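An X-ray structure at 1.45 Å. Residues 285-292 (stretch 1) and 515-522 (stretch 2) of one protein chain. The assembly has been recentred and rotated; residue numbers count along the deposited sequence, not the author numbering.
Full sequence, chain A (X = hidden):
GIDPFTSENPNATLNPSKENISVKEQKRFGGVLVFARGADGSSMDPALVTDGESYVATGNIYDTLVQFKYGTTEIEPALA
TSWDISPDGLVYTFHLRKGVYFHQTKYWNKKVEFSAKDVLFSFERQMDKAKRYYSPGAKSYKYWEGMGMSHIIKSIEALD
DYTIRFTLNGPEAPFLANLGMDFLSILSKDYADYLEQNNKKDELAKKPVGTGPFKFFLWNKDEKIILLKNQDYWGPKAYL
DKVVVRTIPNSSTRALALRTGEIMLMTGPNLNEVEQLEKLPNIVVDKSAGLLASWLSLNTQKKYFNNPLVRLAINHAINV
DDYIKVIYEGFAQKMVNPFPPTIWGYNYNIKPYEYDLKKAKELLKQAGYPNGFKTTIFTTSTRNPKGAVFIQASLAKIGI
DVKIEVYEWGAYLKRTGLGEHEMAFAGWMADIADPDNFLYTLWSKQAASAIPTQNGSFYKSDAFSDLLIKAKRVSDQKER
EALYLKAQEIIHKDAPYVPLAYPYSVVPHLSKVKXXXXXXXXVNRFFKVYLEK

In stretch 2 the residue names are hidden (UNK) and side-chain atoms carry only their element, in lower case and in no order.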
# COMPACT_ATOMS: atom_id res chain seq x y z
N VAL A 285 -5.64 22.11 -5.49
CA VAL A 285 -5.35 20.76 -5.89
C VAL A 285 -3.86 20.58 -5.61
O VAL A 285 -3.02 21.11 -6.35
CB VAL A 285 -5.68 20.48 -7.35
CG1 VAL A 285 -5.31 19.06 -7.71
CG2 VAL A 285 -7.18 20.66 -7.55
N ASP A 286 -3.55 19.76 -4.60
CA ASP A 286 -2.14 19.48 -4.32
C ASP A 286 -1.60 18.49 -5.33
O ASP A 286 -2.32 17.56 -5.76
CB ASP A 286 -2.03 18.75 -2.97
CG ASP A 286 -2.39 19.56 -1.75
OD1 ASP A 286 -2.61 20.77 -1.87
OD2 ASP A 286 -2.27 18.97 -0.64
N LYS A 287 -0.35 18.66 -5.78
CA LYS A 287 0.26 17.76 -6.75
C LYS A 287 1.70 17.53 -6.39
O LYS A 287 2.41 18.50 -6.08
CB LYS A 287 0.22 18.32 -8.18
CG LYS A 287 -1.17 18.70 -8.66
CD LYS A 287 -1.19 19.23 -10.11
CE LYS A 287 -2.44 20.05 -10.33
NZ LYS A 287 -2.33 21.37 -9.61
N SER A 288 2.10 16.27 -6.39
CA SER A 288 3.52 15.96 -6.30
C SER A 288 3.89 14.70 -7.07
O SER A 288 3.01 14.05 -7.61
CB SER A 288 3.94 15.84 -4.83
OG SER A 288 3.36 14.70 -4.22
N ALA A 289 5.18 14.45 -7.28
CA ALA A 289 5.55 13.38 -8.19
C ALA A 289 5.03 12.00 -7.88
O ALA A 289 4.58 11.18 -8.71
CB ALA A 289 7.06 13.28 -8.23
N GLY A 290 5.06 11.76 -6.58
CA GLY A 290 4.40 10.54 -6.03
C GLY A 290 5.40 9.40 -5.79
O GLY A 290 6.51 9.35 -6.32
N LEU A 291 4.97 8.43 -5.01
CA LEU A 291 5.67 7.17 -4.70
C LEU A 291 4.86 5.97 -5.22
O LEU A 291 4.90 4.87 -4.67
CB LEU A 291 5.99 6.98 -3.24
CG LEU A 291 7.05 7.96 -2.74
CD1 LEU A 291 7.11 7.99 -1.23
CD2 LEU A 291 8.40 7.37 -3.12
N LEU A 292 4.17 6.22 -6.32
CA LEU A 292 3.18 5.30 -6.90
C LEU A 292 3.65 4.69 -8.19
O LEU A 292 4.28 5.34 -9.03
CB LEU A 292 1.91 6.11 -7.26
CG LEU A 292 1.24 6.87 -6.11
CD1 LEU A 292 0.42 8.08 -6.53
CD2 LEU A 292 0.33 5.86 -5.44
N UNK A 515 -2.30 21.37 6.21
CA UNK A 515 -1.51 20.38 6.91
C UNK A 515 -1.44 19.02 6.25
O UNK A 515 -0.60 18.20 6.68
N UNK A 516 -2.35 18.74 5.34
CA UNK A 516 -2.26 17.48 4.62
C UNK A 516 -1.03 17.53 3.72
O UNK A 516 -0.76 18.58 3.12
c UNK A 516 -3.13 15.80 1.75
c UNK A 516 -3.51 17.25 3.79
c UNK A 516 -3.64 13.49 1.76
c UNK A 516 -3.23 14.60 1.08
o UNK A 516 -3.73 12.25 1.12
c UNK A 516 -4.09 13.57 3.06
c UNK A 516 -3.98 14.77 3.71
c UNK A 516 -3.56 15.92 3.05
N UNK A 517 -0.39 16.38 3.55
CA UNK A 517 0.80 16.32 2.68
C UNK A 517 0.65 15.13 1.75
O UNK A 517 0.35 14.03 2.16
c UNK A 517 3.69 17.66 4.96
c UNK A 517 2.45 17.63 4.11
n UNK A 517 2.91 20.02 5.66
c UNK A 517 4.02 19.09 5.38
c UNK A 517 2.07 16.27 3.54
N UNK A 518 0.94 15.36 0.46
CA UNK A 518 0.92 14.29 -0.52
C UNK A 518 2.30 13.53 -0.55
O UNK A 518 2.40 12.48 -1.16
o UNK A 518 1.69 15.73 -2.30
c UNK A 518 -0.74 15.33 -2.09
c UNK A 518 0.66 14.77 -1.97
N UNK A 519 3.31 14.12 0.07
CA UNK A 519 4.68 13.60 0.09
C UNK A 519 4.87 12.57 1.19
O UNK A 519 4.16 12.53 2.18
o UNK A 519 5.40 15.51 1.45
c UNK A 519 5.61 15.68 -0.99
c UNK A 519 5.68 14.76 0.26
N UNK A 520 5.89 11.74 1.00
CA UNK A 520 6.30 10.74 1.99
C UNK A 520 5.37 9.55 1.98
O UNK A 520 4.70 9.27 0.99
N UNK A 521 5.39 8.74 3.03
CA UNK A 521 4.57 7.52 3.12
C UNK A 521 3.53 7.69 4.25
O UNK A 521 3.62 8.53 5.14
c UNK A 521 5.48 6.28 3.31
c UNK A 521 6.38 6.05 2.10
c UNK A 521 6.28 6.39 4.60
N UNK A 522 2.58 6.79 4.26
CA UNK A 522 1.43 6.83 5.16
C UNK A 522 0.80 8.23 5.17
O UNK A 522 0.71 8.93 6.19
c UNK A 522 1.79 6.34 6.58
o UNK A 522 0.58 6.19 7.34
O HOH W 1 -2.14 20.31 1.53
O HOH W 2 0.53 18.14 -0.45

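Position 515 carries no side-chain atoms and lies out of reach of stretch 1. Its phi/psi of 93/-18 would jam a CB against the carbonyl oxygen of the preceding residue, so it is glycine, Gly515.

At position 516 one carbon leads to a ring of six carbons bearing a single oxygen. CA-to-CB points toward stretch 1, and Asp286 OD2 lies at the ring edge, near its plane, 4.1 Å from the closest ring carbon of 516. The pattern is that of a tyrosine, Tyr516, and the ring carbon is CD2.

Position 517 has four carbons in a row ending in nitrogen. Its CA-to-CB bond points away from stretch 1, and its side chain makes no contact there. The unbranched chain identifies Lys517.

Position 518 shows one carbon carrying an oxygen and a carbon. The CA-to-CB bond points toward stretch 1, and both branches find a partner there: the branch oxygen of 518 is 2.7 Å from Ser288 OG, a hydrogen bond in which either hydroxyl could be the donor, while the branch carbon of 518 packs 3.8 Å from Asp286 CB. This is the branched side chain of threonine, Thr518.

Position 519 repeats the pattern of one carbon with an oxygen and a carbon. Its CA-to-CB bond points sideways, leaving the branch carbon of 519 4.1 Å from Ser288 OG; its hydroxyl is bonded elsewhere in the structure. It is again threonine, Thr519.

Position 520 has no side-chain atoms. Its backbone still takes part, with O of 520 3.5 Å from Leu291 CD1. The positive phi of 76° favours the assignment, Gly520.

At position 521 one carbon carries two others, and one branch carbon of 521 meets Leu291 CD1 at 3.9 Å, an apolar contact between two buried residues. The purely apolar fork makes it valine, Val521.

Position 522 has one carbon followed by one oxygen and lies out of reach of stretch 1, hence Ser522.

The contact is small, burying 291 Å² in all, and joins a polar part to an apolar one. The CA-to-CB bonds of Asp286 and Ser288, alternate residues of a strand, point toward stretch 2, that of Lys287 between them away; Thr518 thus meets the serine hydroxyl and the aspartate methylene together. Water 1 donates to Asp286 OD2 (2.6 Å) and to Tyr516 O (2.7 Å), and water 2 donates to Asp286 OD2 (2.9 Å) while accepting from Thr518 N (3.0 Å), so one carboxylate oxygen is linked to the backbone of stretch 2 at two points. Beyond the strand, Leu291 supplies the apolar part against Gly520 and Val521.

Stretch 2 515-522: GYKTTGVS
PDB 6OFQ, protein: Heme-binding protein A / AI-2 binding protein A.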